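Probable transcriptional regulator (Rhodococcus jostii, PDB 3HIM) probably binds regulatory DNA as a dimeric TetR-family transcription factor, with a helix-turn-helix motif at one end and a helical C-terminal region at the other. Local coordinates at residues D47-P50 and G51-Y54; G169-V172 and S173-P177; Y181-P184 and R185-A188. All coordinates share one frame; numbering follows the deposited sequence.

From the N terminus, the chain first reaches contact 1 (47-54), a tight turn after helix 39-45 in the predicted helix-turn-helix. Contact 2 (169-177) follows much later, on the last turns of helix 158-175 and its exit, and contact 3 (181-188) at the start of helix 184-198. Each closes only a local turn, and the three run in series, neither nesting nor crossing. Contact 1 lies apart, its centre about 32 Å from that of contact 2 and about 38 Å from that of contact 3. Contacts 2 and 3 touch: F176 packs on P184 and W175 on I187, tying together successive helices beside the second subunit.

Contact 1: residues D47-P50 and G51-Y54; sequences DMSP and GAVY
M48 and A52 make the main apolar meeting, side chain to side chain across a tight bend. M48 CB lies 3.6 Å from A52 CB, and the rest of the thioether chain runs on past the same methyl, with SD 3.9 Å from A52 CB. The chain is extended about its second torsion and then bends at the third (chi3 -55°), which brings the terminal methyl round toward the next residue: M48 CE ends 4.3 Å from V53 CG2. A52 thus presents its small methyl to the flank of the methionine, while V53 meets only the tip. M48 also touches R20 and V53 touches I21, both on helix 16-32.

The polar part is backbone work. A52 N donates to S49 O at 2.7 Å, with an N-H...O angle of 156°, and the donor stands above the carbonyl plane, not on a lone pair. P50 and G51 occupy the two central positions of what is a type I turn, with backbone torsions to match. Two residues further on, Y54 N makes a weak bond to G51 O at 3.3 Å, and the chain winds on with helical torsions from A52.

A looser contact comes from the serine side chain, whose OG sits 3.8 Å from A52 CB. D47, with positive phi, is the C-prime residue of the Schellman motif that ends helix 39-45, so the bend follows directly on the helix end, consistent with the turn of the predicted helix-turn-helix.

Chemically, one short backbone bond sets the bend and the methionine chain lies along the methyl of A52; apolar contact toward helix 16-32 joins the turn to the body of the DNA-binding region, and no charged pair spans the turn.

Contact 2: residues G169-V172 and S173-P177; sequences GIDV and SRWFP
D171 and R174 lie side by side one helical turn apart, both pointing the same way, and meet in a side-on salt bridge. NE of R174 reaches D171 OD1 at 2.8 Å in an almost straight bond (170°), with the oxygen in the guanidinium plane; NH2 of R174 takes the syn lone pair of D171 OD2 at 2.9 Å. The two flat groups are turned 35° apart. A bend at the third torsion of the arginine (chi3 56°) turns the NE/NH2 edge of the guanidinium toward the carboxylate.

W175 crosses D171 at about a right angle, so that CD1 of the indole touches D171 OD2 at 3.3 Å, edge-on and in the ring plane. One indole face covers V172 CA, and V172 CG2 comes 3.9 Å from W175 CZ2. V172 and F176 run alongside each other, CG1 of the valine 3.9 Å from F176 CB. Here the helix ends: F176 N still bonds to V172 O at 3.0 Å, and a cis peptide then folds P177 back so that its CB stands over the centre of the phenyl ring.

D171 OD2 has a second partner, S167 OG of the second subunit, which also packs L163 on W175. S173 OG bonds to H104 O of helix 89-106, where V172 and F176 rest on A105. Helix 184-198 receives W175 through I187 and Y191, so this helix end is packed among helices 89-106, 108-116 and 184-198 and against the second subunit, consistent with the helical dimer interface of TetR regulators.

Contact 3: residues Y181-P184 and R185-A188; sequences YSDP and RIIA
D183 extends its carboxylate away from its backbone N (chi1 179°) while R185, two residues on, folds back toward it through a bend at its third torsion (chi3 -40°), and the two charged ends meet. NH2 of R185 reaches D183 OD2 at 2.6 Å from the syn side, somewhat out of the carboxylate plane. NE adds only weak bonds to both oxygens, and the flat groups are turned 40° apart.

The same carboxylate also serves the backbone. D183 OD1 accepts from R185 N at 2.9 Å, from above the carboxylate plane; this capping bond makes D183 the N-cap of helix 184-198, with P184 as the first residue of the helix. D183 O takes two weak bonds, from I186 N and I187 N, before the regular pattern sets in with A188 N to P184 O at 3.0 Å. The helix start and the guanidinium would both be expected to favour a charged carboxylate. With an alanine here, R185 N would probably lose its capping acceptor and the guanidinium, left without its mate, would be free to turn.

Y181, upstream of the cap, lays its ring against the first turn. I187 CD1 stands over the centre of one face in a CH-pi contact, 4.1 Å from the Y181 ring centroid, while I186 CG2 comes to the edge, in plane, 3.7 Å from Y181 CD1. The aspartate's own CB packs against I186, 4.0 Å from its CD1. The other branch of I187, CG2, lies 3.3 Å from P184 O. Y181 also packs on W175 of helix 158-175, and both it and I187 on L163 of the second subunit, and P184 leans on A105 of helix 89-106.

Contact 1: residues D47-P50 and G51-Y54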
# COMPACT_ATOMS: atom_id res chain seq x y z
N ASP B 47 26.50 -2.15 17.99
CA ASP B 47 27.74 -2.07 18.77
C ASP B 47 28.85 -2.97 18.25
O ASP B 47 29.61 -3.52 19.03
CB ASP B 47 27.48 -2.37 20.25
CG ASP B 47 26.54 -1.36 20.90
OD1 ASP B 47 26.87 -0.15 20.89
OD2 ASP B 47 25.47 -1.78 21.41
N MET B 48 28.93 -3.12 16.94
CA MET B 48 29.98 -3.93 16.34
C MET B 48 30.92 -3.10 15.47
O MET B 48 30.63 -1.94 15.14
CB MET B 48 29.38 -5.07 15.51
CG MET B 48 28.53 -6.03 16.33
SD MET B 48 27.83 -7.32 15.30
CE MET B 48 26.97 -6.36 14.05
N SER B 49 32.06 -3.70 15.11
CA SER B 49 32.93 -3.14 14.08
C SER B 49 32.22 -3.26 12.73
O SER B 49 31.50 -4.24 12.48
CB SER B 49 34.28 -3.86 14.06
OG SER B 49 34.12 -5.26 13.90
N PRO B 50 32.40 -2.25 11.85
CA PRO B 50 31.77 -2.21 10.52
C PRO B 50 31.97 -3.49 9.70
O PRO B 50 31.07 -3.90 8.97
CB PRO B 50 32.47 -1.03 9.85
CG PRO B 50 32.79 -0.11 10.97
CD PRO B 50 33.15 -1.01 12.13
N GLY B 51 33.13 -4.13 9.84
CA GLY B 51 33.40 -5.38 9.16
C GLY B 51 32.70 -6.59 9.76
O GLY B 51 32.81 -7.69 9.23
N ALA B 52 31.98 -6.40 10.86
CA ALA B 52 31.29 -7.51 11.53
C ALA B 52 30.06 -8.01 10.74
O ALA B 52 29.59 -9.12 10.95
CB ALA B 52 30.89 -7.12 12.95
N VAL B 53 29.56 -7.17 9.84
CA VAL B 53 28.44 -7.53 8.97
C VAL B 53 28.95 -8.25 7.71
O VAL B 53 28.29 -9.16 7.20
CB VAL B 53 27.61 -6.26 8.56
CG1 VAL B 53 26.51 -6.61 7.55
CG2 VAL B 53 26.98 -5.62 9.80
N TYR B 54 30.13 -7.85 7.24
CA TYR B 54 30.69 -8.35 5.98
C TYR B 54 30.69 -9.89 5.82
O TYR B 54 30.43 -10.37 4.73
CB TYR B 54 32.10 -7.77 5.76
CG TYR B 54 32.67 -7.98 4.37
CD1 TYR B 54 32.19 -7.26 3.28
CD2 TYR B 54 33.71 -8.89 4.15
CE1 TYR B 54 32.73 -7.44 2.00
CE2 TYR B 54 34.25 -9.07 2.88
CZ TYR B 54 33.75 -8.35 1.82
OH TYR B 54 34.28 -8.53 0.56

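Contact 2: residues G169-V172 and S173-P177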
# COMPACT_ATOMS: atom_id res chain seq x y z
N GLY B 169 -4.08 -6.52 1.73
CA GLY B 169 -3.14 -7.04 2.73
C GLY B 169 -1.82 -6.26 2.73
O GLY B 169 -1.37 -5.78 3.77
N ILE B 170 -1.24 -6.08 1.55
CA ILE B 170 0.00 -5.35 1.41
C ILE B 170 -0.12 -3.91 1.91
O ILE B 170 0.81 -3.40 2.54
CB ILE B 170 0.47 -5.34 -0.05
CG1 ILE B 170 1.00 -6.73 -0.44
CG2 ILE B 170 1.53 -4.24 -0.28
CD1 ILE B 170 1.06 -6.98 -1.96
N ASP B 171 -1.26 -3.26 1.66
CA ASP B 171 -1.41 -1.86 2.06
C ASP B 171 -1.59 -1.70 3.57
O ASP B 171 -1.27 -0.66 4.13
CB ASP B 171 -2.53 -1.16 1.31
CG ASP B 171 -2.47 0.35 1.45
OD1 ASP B 171 -1.50 0.99 0.95
OD2 ASP B 171 -3.40 0.91 2.06
N VAL B 172 -2.09 -2.74 4.23
CA VAL B 172 -2.14 -2.77 5.69
C VAL B 172 -0.75 -2.43 6.26
O VAL B 172 -0.64 -1.77 7.27
CB VAL B 172 -2.63 -4.16 6.21
CG1 VAL B 172 -2.24 -4.42 7.69
CG2 VAL B 172 -4.15 -4.35 5.97
N SER B 173 0.31 -2.88 5.61
CA SER B 173 1.66 -2.64 6.15
C SER B 173 2.02 -1.15 6.11
O SER B 173 2.90 -0.71 6.85
CB SER B 173 2.72 -3.48 5.45
OG SER B 173 2.49 -4.86 5.68
N ARG B 174 1.34 -0.40 5.25
CA ARG B 174 1.54 1.05 5.15
C ARG B 174 0.82 1.79 6.26
O ARG B 174 1.45 2.56 6.96
CB ARG B 174 1.06 1.58 3.79
CG ARG B 174 1.33 3.09 3.56
CD ARG B 174 0.71 3.58 2.22
NE ARG B 174 -0.73 3.31 2.21
CZ ARG B 174 -1.64 4.02 2.85
NH1 ARG B 174 -1.30 5.11 3.54
NH2 ARG B 174 -2.91 3.66 2.80
N TRP B 175 -0.48 1.55 6.44
CA TRP B 175 -1.30 2.42 7.31
C TRP B 175 -1.47 1.92 8.73
O TRP B 175 -1.85 2.68 9.61
CB TRP B 175 -2.70 2.71 6.72
CG TRP B 175 -3.56 1.47 6.50
CD1 TRP B 175 -3.73 0.78 5.32
CD2 TRP B 175 -4.36 0.79 7.48
NE1 TRP B 175 -4.57 -0.30 5.51
CE2 TRP B 175 -4.98 -0.31 6.82
CE3 TRP B 175 -4.60 0.98 8.84
CZ2 TRP B 175 -5.83 -1.20 7.48
CZ3 TRP B 175 -5.45 0.09 9.50
CH2 TRP B 175 -6.06 -0.98 8.82
N PHE B 176 -1.22 0.63 8.96
CA PHE B 176 -1.50 0.04 10.26
C PHE B 176 -0.39 0.39 11.26
O PHE B 176 0.77 0.48 10.87
CB PHE B 176 -1.65 -1.46 10.10
CG PHE B 176 -1.99 -2.19 11.36
CD1 PHE B 176 -0.99 -2.63 12.22
CD2 PHE B 176 -3.32 -2.47 11.67
CE1 PHE B 176 -1.29 -3.32 13.39
CE2 PHE B 176 -3.64 -3.17 12.85
CZ PHE B 176 -2.62 -3.59 13.70
N PRO B 177 -0.73 0.63 12.54
CA PRO B 177 -2.07 0.71 13.14
C PRO B 177 -2.73 2.08 12.97
O PRO B 177 -2.03 3.09 12.90
CB PRO B 177 -1.80 0.47 14.62
CG PRO B 177 -0.41 0.96 14.85
CD PRO B 177 0.34 0.74 13.55

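Contact 3: residues Y181-P184 and R185-A188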
# COMPACT_ATOMS: atom_id res chain seq x y z
N TYR B 181 -8.14 0.75 13.76
CA TYR B 181 -7.63 -0.59 13.68
C TYR B 181 -6.21 -0.68 14.18
O TYR B 181 -5.25 -0.33 13.48
CB TYR B 181 -7.76 -1.13 12.25
CG TYR B 181 -9.16 -1.08 11.72
CD1 TYR B 181 -10.15 -1.96 12.19
CD2 TYR B 181 -9.51 -0.15 10.73
CE1 TYR B 181 -11.45 -1.92 11.68
CE2 TYR B 181 -10.80 -0.10 10.21
CZ TYR B 181 -11.76 -0.98 10.68
OH TYR B 181 -13.03 -0.91 10.17
N SER B 182 -6.10 -1.15 15.42
CA SER B 182 -4.80 -1.34 16.05
C SER B 182 -4.67 -2.81 16.50
O SER B 182 -3.61 -3.25 16.97
CB SER B 182 -4.65 -0.37 17.22
OG SER B 182 -5.71 -0.56 18.15
N ASP B 183 -5.75 -3.57 16.33
CA ASP B 183 -5.76 -5.00 16.62
C ASP B 183 -5.85 -5.76 15.29
O ASP B 183 -6.88 -5.67 14.62
CB ASP B 183 -6.96 -5.31 17.54
CG ASP B 183 -7.07 -6.78 17.89
OD1 ASP B 183 -6.46 -7.63 17.21
OD2 ASP B 183 -7.80 -7.10 18.86
N PRO B 184 -4.78 -6.50 14.90
CA PRO B 184 -4.80 -7.29 13.65
C PRO B 184 -6.06 -8.15 13.46
O PRO B 184 -6.55 -8.31 12.35
CB PRO B 184 -3.57 -8.21 13.77
CG PRO B 184 -2.70 -7.61 14.83
CD PRO B 184 -3.53 -6.68 15.68
N ARG B 185 -6.57 -8.70 14.55
CA ARG B 185 -7.70 -9.63 14.47
C ARG B 185 -8.95 -8.91 13.97
O ARG B 185 -9.69 -9.48 13.17
CB ARG B 185 -7.95 -10.30 15.82
CG ARG B 185 -6.76 -11.15 16.29
CD ARG B 185 -6.85 -11.49 17.78
NE ARG B 185 -7.32 -10.33 18.53
CZ ARG B 185 -7.37 -10.26 19.86
NH1 ARG B 185 -6.94 -11.27 20.61
NH2 ARG B 185 -7.84 -9.16 20.43
N ILE B 186 -9.15 -7.67 14.40
CA ILE B 186 -10.30 -6.87 13.96
C ILE B 186 -10.20 -6.51 12.46
O ILE B 186 -11.15 -6.71 11.68
CB ILE B 186 -10.50 -5.59 14.86
CG1 ILE B 186 -10.78 -6.00 16.31
CG2 ILE B 186 -11.59 -4.68 14.29
CD1 ILE B 186 -10.89 -4.82 17.32
N ILE B 187 -9.05 -6.01 12.03
CA ILE B 187 -8.93 -5.68 10.62
C ILE B 187 -9.08 -6.92 9.73
O ILE B 187 -9.79 -6.88 8.72
CB ILE B 187 -7.68 -4.81 10.28
CG1 ILE B 187 -7.70 -4.39 8.80
CG2 ILE B 187 -6.39 -5.55 10.62
CD1 ILE B 187 -8.94 -3.62 8.37
N ALA B 188 -8.48 -8.04 10.12
CA ALA B 188 -8.61 -9.24 9.32
C ALA B 188 -10.08 -9.65 9.20
O ALA B 188 -10.55 -10.02 8.11
CB ALA B 188 -7.77 -10.37 9.88